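Local coordinates for DNA mismatch repair protein MutL (Aquifex aeolicus, PDB 6LZI) that probably binds and hydrolyses ATP through its N-terminal ATPase domain in DNA mismatch repair, at residues 94-106 against 115-129. Numbering follows the deposited sequence.
Sequences SISSVSKFKLRSR and EIEVEAGNILGTRRV
Strands 100-106 and 113-119 pair as an antiparallel hairpin in the large sheet of the ATPase domain. Phe101 and Val118 exchange both backbone bonds, Phe101 N to Val118 O and Val118 N to Phe101 O, each 2.8 Å. Leu103 and Ile116 pair the same way. Beyond the strand end, Ala120 N gives Ser99 O a nearly straight bond of 2.9 Å. It belongs to the type I' turn of Glu119 to Asn122, which leads into strand 122-129.

One face of the hairpin is charged. Glu115 CG is anti to the backbone N (chi1 171°), and its extended chain runs alongside Arg104. Arg104 meets Glu115 OE1 side-on with two nitrogens, NE at 2.9 Å and NH2 at 3.1 Å. The guanidinium and carboxylate planes stand 67° apart. Arg104 NH1 turns to Glu136 and Glu138 of the next strand. Lys102 lies beside Glu117, its CE 3.5 Å from Glu117 OE2, and its NZ donates to a water whose link to Glu115 OE2 is less certain. With an alanine in place of Glu115, Arg104 NE and NH2 would probably lose the acceptor they share.

The other face is apolar. Ser96 CB lies 3.5 Å above one face of the Phe101 ring, toward its rim, and also touches Val118 CG1. Leu103 CB meets Ile116 CG2, and the Leu103 side chain comes near the bound ADP. This is an antiparallel hairpin near one edge of the mixed sheet of a Bergerat ATP-binding fold.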
loop_
_atom_site.group_PDB
_atom_site.type_symbol
_atom_site.label_atom_id
_atom_site.label_comp_id
_atom_site.label_asym_id
_atom_site.label_seq_id
_atom_site.Cartn_x
_atom_site.Cartn_y
_atom_site.Cartn_z
ATOM N N SER A 94 -2.012 -14.867 10.448
ATOM C CA SER A 94 -3.425 -14.616 10.366
ATOM C C SER A 94 -3.873 -14.678 8.901
ATOM O O SER A 94 -4.951 -15.218 8.609
ATOM C CB SER A 94 -3.716 -13.292 11.110
ATOM O OG SER A 94 -4.022 -12.275 10.203
ATOM N N ILE A 95 -3.015 -14.272 7.940
ATOM C CA ILE A 95 -3.378 -14.387 6.510
ATOM C C ILE A 95 -3.348 -15.841 6.057
ATOM O O ILE A 95 -4.241 -16.296 5.338
ATOM C CB ILE A 95 -2.429 -13.536 5.639
ATOM C CG1 ILE A 95 -2.635 -12.034 5.926
ATOM C CG2 ILE A 95 -2.612 -13.810 4.091
ATOM C CD1 ILE A 95 -1.569 -11.145 5.294
ATOM N N SER A 96 -2.352 -16.588 6.475
ATOM C CA SER A 96 -2.245 -17.971 5.975
ATOM C C SER A 96 -3.308 -18.876 6.564
ATOM O O SER A 96 -3.638 -19.922 5.983
ATOM C CB SER A 96 -0.872 -18.505 6.319
ATOM O OG SER A 96 -0.746 -18.691 7.749
ATOM N N SER A 97 -3.888 -18.474 7.683
ATOM C CA SER A 97 -4.857 -19.372 8.285
ATOM C C SER A 97 -6.253 -19.246 7.673
ATOM O O SER A 97 -7.198 -19.944 8.105
ATOM C CB SER A 97 -4.855 -19.118 9.787
ATOM O OG SER A 97 -5.339 -17.853 10.109
ATOM N N VAL A 98 -6.400 -18.424 6.647
ATOM C CA VAL A 98 -7.694 -18.008 6.129
ATOM C C VAL A 98 -7.566 -18.016 4.605
ATOM O O VAL A 98 -8.327 -17.388 3.890
ATOM C CB VAL A 98 -8.022 -16.672 6.841
ATOM C CG1 VAL A 98 -7.623 -15.366 6.159
ATOM C CG2 VAL A 98 -9.153 -16.731 7.789
ATOM N N SER A 99 -6.544 -18.714 4.101
ATOM C CA SER A 99 -6.273 -18.761 2.689
ATOM C C SER A 99 -5.448 -19.992 2.373
ATOM O O SER A 99 -4.959 -20.704 3.263
ATOM C CB SER A 99 -5.487 -17.532 2.160
ATOM O OG SER A 99 -4.198 -17.444 2.734
ATOM N N LYS A 100 -5.302 -20.184 1.091
ATOM C CA LYS A 100 -4.323 -21.075 0.454
ATOM C C LYS A 100 -3.114 -20.214 0.094
ATOM O O LYS A 100 -3.145 -19.428 -0.862
ATOM C CB LYS A 100 -4.918 -21.757 -0.776
ATOM C CG LYS A 100 -6.070 -22.827 -0.552
ATOM C CD LYS A 100 -6.912 -23.003 -1.827
ATOM C CE LYS A 100 -7.819 -24.251 -1.842
ATOM N NZ LYS A 100 -8.260 -24.625 -0.481
ATOM N N PHE A 101 -2.063 -20.374 0.865
ATOM C CA PHE A 101 -1.040 -19.359 1.057
ATOM C C PHE A 101 0.285 -19.896 0.559
ATOM O O PHE A 101 0.724 -20.966 0.994
ATOM C CB PHE A 101 -0.970 -19.020 2.568
ATOM C CG PHE A 101 0.118 -18.051 2.939
ATOM C CD1 PHE A 101 1.374 -18.524 3.301
ATOM C CD2 PHE A 101 -0.161 -16.676 3.101
ATOM C CE1 PHE A 101 2.377 -17.609 3.668
ATOM C CE2 PHE A 101 0.851 -15.785 3.458
ATOM C CZ PHE A 101 2.080 -16.237 3.757
ATOM N N LYS A 102 0.963 -19.159 -0.325
ATOM C CA LYS A 102 2.353 -19.495 -0.577
ATOM C C LYS A 102 3.245 -18.301 -0.263
ATOM O O LYS A 102 2.909 -17.175 -0.575
ATOM C CB LYS A 102 2.590 -19.916 -2.046
ATOM C CG LYS A 102 2.075 -21.287 -2.404
ATOM C CD LYS A 102 2.526 -21.704 -3.780
ATOM C CE LYS A 102 1.761 -22.964 -4.232
ATOM N NZ LYS A 102 1.727 -22.979 -5.728
ATOM N N LEU A 103 4.397 -18.541 0.303
ATOM C CA LEU A 103 5.379 -17.457 0.392
ATOM C C LEU A 103 6.698 -17.985 -0.134
ATOM O O LEU A 103 7.156 -19.017 0.317
ATOM C CB LEU A 103 5.575 -16.997 1.820
ATOM C CG LEU A 103 6.677 -15.939 2.166
ATOM C CD1 LEU A 103 6.257 -14.999 3.366
ATOM C CD2 LEU A 103 7.975 -16.542 2.526
ATOM N N ARG A 104 7.289 -17.310 -1.105
ATOM C CA ARG A 104 8.624 -17.673 -1.538
ATOM C C ARG A 104 9.551 -16.483 -1.294
ATOM O O ARG A 104 9.142 -15.335 -1.447
ATOM C CB ARG A 104 8.645 -18.120 -3.030
ATOM C CG ARG A 104 8.276 -17.035 -4.075
ATOM C CD ARG A 104 8.321 -17.704 -5.482
ATOM N NE ARG A 104 7.230 -18.695 -5.551
ATOM C CZ ARG A 104 5.971 -18.365 -5.854
ATOM N NH1 ARG A 104 5.651 -17.089 -6.081
ATOM N NH2 ARG A 104 4.997 -19.298 -5.903
ATOM N N SER A 105 10.783 -16.760 -0.888
ATOM C CA SER A 105 11.742 -15.676 -0.576
ATOM C C SER A 105 13.184 -16.139 -0.776
ATOM O O SER A 105 13.566 -17.269 -0.439
ATOM C CB SER A 105 11.583 -15.162 0.871
ATOM O OG SER A 105 12.348 -14.001 1.084
ATOM N N ARG A 106 13.981 -15.245 -1.349
ATOM C CA ARG A 106 15.385 -15.450 -1.547
ATOM C C ARG A 106 16.100 -14.332 -0.783
ATOM O O ARG A 106 15.871 -13.142 -1.048
ATOM C CB ARG A 106 15.736 -15.388 -3.012
ATOM C CG ARG A 106 17.253 -15.643 -3.222
ATOM C CD ARG A 106 17.582 -15.601 -4.740
ATOM N NE ARG A 106 18.997 -15.349 -4.971
ATOM C CZ ARG A 106 19.496 -15.125 -6.187
ATOM N NH1 ARG A 106 18.677 -15.192 -7.241
ATOM N NH2 ARG A 106 20.779 -14.799 -6.351
ATOM N N GLU A 115 10.398 -21.756 -0.572
ATOM C CA GLU A 115 8.962 -21.508 -0.675
ATOM C C GLU A 115 8.228 -22.348 0.366
ATOM O O GLU A 115 8.534 -23.517 0.536
ATOM C CB GLU A 115 8.488 -21.861 -2.081
ATOM C CG GLU A 115 6.971 -21.817 -2.139
ATOM C CD GLU A 115 6.447 -22.099 -3.484
ATOM O OE1 GLU A 115 6.805 -21.375 -4.401
ATOM O OE2 GLU A 115 5.687 -23.069 -3.627
ATOM N N ILE A 116 7.303 -21.741 1.093
ATOM C CA ILE A 116 6.495 -22.480 2.061
ATOM C C ILE A 116 5.049 -22.381 1.623
ATOM O O ILE A 116 4.604 -21.359 1.083
ATOM C CB ILE A 116 6.682 -21.935 3.492
ATOM C CG1 ILE A 116 5.886 -22.761 4.496
ATOM C CG2 ILE A 116 6.266 -20.470 3.607
ATOM C CD1 ILE A 116 6.505 -22.816 5.887
ATOM N N GLU A 117 4.323 -23.466 1.773
ATOM C CA GLU A 117 2.945 -23.510 1.338
ATOM C C GLU A 117 2.062 -23.899 2.525
ATOM O O GLU A 117 2.418 -24.766 3.331
ATOM C CB GLU A 117 2.739 -24.485 0.158
ATOM C CG GLU A 117 1.286 -24.522 -0.283
ATOM C CD GLU A 117 1.054 -25.374 -1.535
ATOM O OE1 GLU A 117 1.920 -26.199 -1.837
ATOM O OE2 GLU A 117 0.016 -25.212 -2.210
ATOM N N VAL A 118 0.959 -23.180 2.683
ATOM C CA VAL A 118 0.122 -23.349 3.872
ATOM C C VAL A 118 -1.315 -23.323 3.395
ATOM O O VAL A 118 -1.664 -22.549 2.502
ATOM C CB VAL A 118 0.375 -22.247 4.928
ATOM C CG1 VAL A 118 -0.665 -22.280 6.027
ATOM C CG2 VAL A 118 1.791 -22.365 5.504
ATOM N N GLU A 119 -2.166 -24.125 4.018
ATOM C CA GLU A 119 -3.586 -24.027 3.773
ATOM C C GLU A 119 -4.286 -23.879 5.111
ATOM O O GLU A 119 -4.200 -24.778 5.958
ATOM C CB GLU A 119 -4.097 -25.263 3.052
ATOM C CG GLU A 119 -5.506 -25.129 2.577
ATOM C CD GLU A 119 -6.105 -26.476 2.255
ATOM O OE1 GLU A 119 -6.852 -27.015 3.108
ATOM O OE2 GLU A 119 -5.800 -26.994 1.156
ATOM N N ALA A 120 -5.001 -22.767 5.282
ATOM C CA ALA A 120 -5.764 -22.543 6.497
ATOM C C ALA A 120 -4.957 -22.880 7.750
ATOM O O ALA A 120 -5.437 -23.538 8.683
ATOM C CB ALA A 120 -7.060 -23.329 6.428
ATOM N N GLY A 121 -3.705 -22.441 7.764
ATOM C CA GLY A 121 -2.834 -22.565 8.900
ATOM C C GLY A 121 -2.023 -23.845 8.927
ATOM O O GLY A 121 -1.028 -23.916 9.651
ATOM N N ASN A 122 -2.394 -24.837 8.134
ATOM C CA ASN A 122 -1.695 -26.123 8.126
ATOM C C ASN A 122 -0.602 -26.146 7.059
ATOM O O ASN A 122 -0.892 -26.062 5.860
ATOM C CB ASN A 122 -2.695 -27.245 7.894
ATOM C CG ASN A 122 -3.826 -27.209 8.904
ATOM O OD1 ASN A 122 -3.600 -27.037 10.113
ATOM N ND2 ASN A 122 -5.054 -27.345 8.416
ATOM N N ILE A 123 0.646 -26.321 7.499
ATOM C CA ILE A 123 1.786 -26.321 6.586
ATOM C C ILE A 123 1.704 -27.557 5.703
ATOM O O ILE A 123 1.491 -28.670 6.196
ATOM C CB ILE A 123 3.108 -26.291 7.364
ATOM C CG1 ILE A 123 3.152 -25.105 8.339
ATOM C CG2 ILE A 123 4.307 -26.243 6.396
ATOM C CD1 ILE A 123 4.283 -25.201 9.380
ATOM N N LEU A 124 1.866 -27.363 4.395
ATOM C CA LEU A 124 1.781 -28.430 3.419
ATOM C C LEU A 124 3.141 -28.865 2.890
ATOM O O LEU A 124 3.271 -29.989 2.384
ATOM C CB LEU A 124 0.911 -28.017 2.240
ATOM C CG LEU A 124 -0.581 -27.801 2.504
ATOM C CD1 LEU A 124 -1.201 -27.593 1.126
ATOM C CD2 LEU A 124 -1.198 -28.985 3.213
ATOM N N GLY A 125 4.149 -28.029 3.028
ATOM C CA GLY A 125 5.485 -28.376 2.585
ATOM C C GLY A 125 6.272 -27.121 2.291
ATOM O O GLY A 125 5.746 -26.015 2.276
ATOM N N THR A 126 7.568 -27.325 2.066
ATOM C CA THR A 126 8.483 -26.293 1.624
ATOM C C THR A 126 9.284 -26.840 0.470
ATOM O O THR A 126 9.407 -28.058 0.278
ATOM C CB THR A 126 9.482 -25.837 2.687
ATOM O OG1 THR A 126 10.497 -26.843 2.832
ATOM C CG2 THR A 126 8.780 -25.639 4.014
ATOM N N ARG A 127 9.893 -25.913 -0.244
ATOM C CA ARG A 127 10.582 -26.275 -1.471
ATOM C C ARG A 127 11.699 -25.274 -1.713
ATOM O O ARG A 127 11.549 -24.089 -1.425
ATOM C CB ARG A 127 9.623 -26.258 -2.659
ATOM C CG ARG A 127 8.659 -27.469 -2.761
ATOM C CD ARG A 127 7.473 -27.116 -3.636
ATOM N NE ARG A 127 6.287 -26.855 -2.827
ATOM C CZ ARG A 127 5.344 -25.987 -3.164
ATOM N NH1 ARG A 127 5.454 -25.300 -4.294
ATOM N NH2 ARG A 127 4.301 -25.799 -2.374
ATOM N N ARG A 128 12.784 -25.761 -2.337
ATOM C CA ARG A 128 13.794 -24.852 -2.888
ATOM C C ARG A 128 13.330 -24.307 -4.233
ATOM O O ARG A 128 12.764 -25.040 -5.038
ATOM C CB ARG A 128 15.119 -25.595 -3.056
ATOM C CG ARG A 128 15.645 -26.181 -1.754
ATOM C CD ARG A 128 16.748 -27.258 -1.986
ATOM N NE ARG A 128 17.832 -26.781 -2.859
ATOM C CZ ARG A 128 18.628 -27.577 -3.572
ATOM N NH1 ARG A 128 18.446 -28.921 -3.551
ATOM N NH2 ARG A 128 19.595 -27.045 -4.342
ATOM N N VAL A 129 13.527 -23.021 -4.473
ATOM C CA VAL A 129 12.993 -22.413 -5.702
ATOM C C VAL A 129 14.008 -21.450 -6.274
ATOM O O VAL A 129 14.721 -20.767 -5.526
ATOM C CB VAL A 129 11.626 -21.712 -5.495
ATOM C CG1 VAL A 129 10.562 -22.724 -5.037
ATOM C CG2 VAL A 129 11.739 -20.570 -4.474
HETATM O O HOH W 1 -7.603 -21.671 10.075
HETATM O O HOH W 2 4.358 -23.329 -6.308
#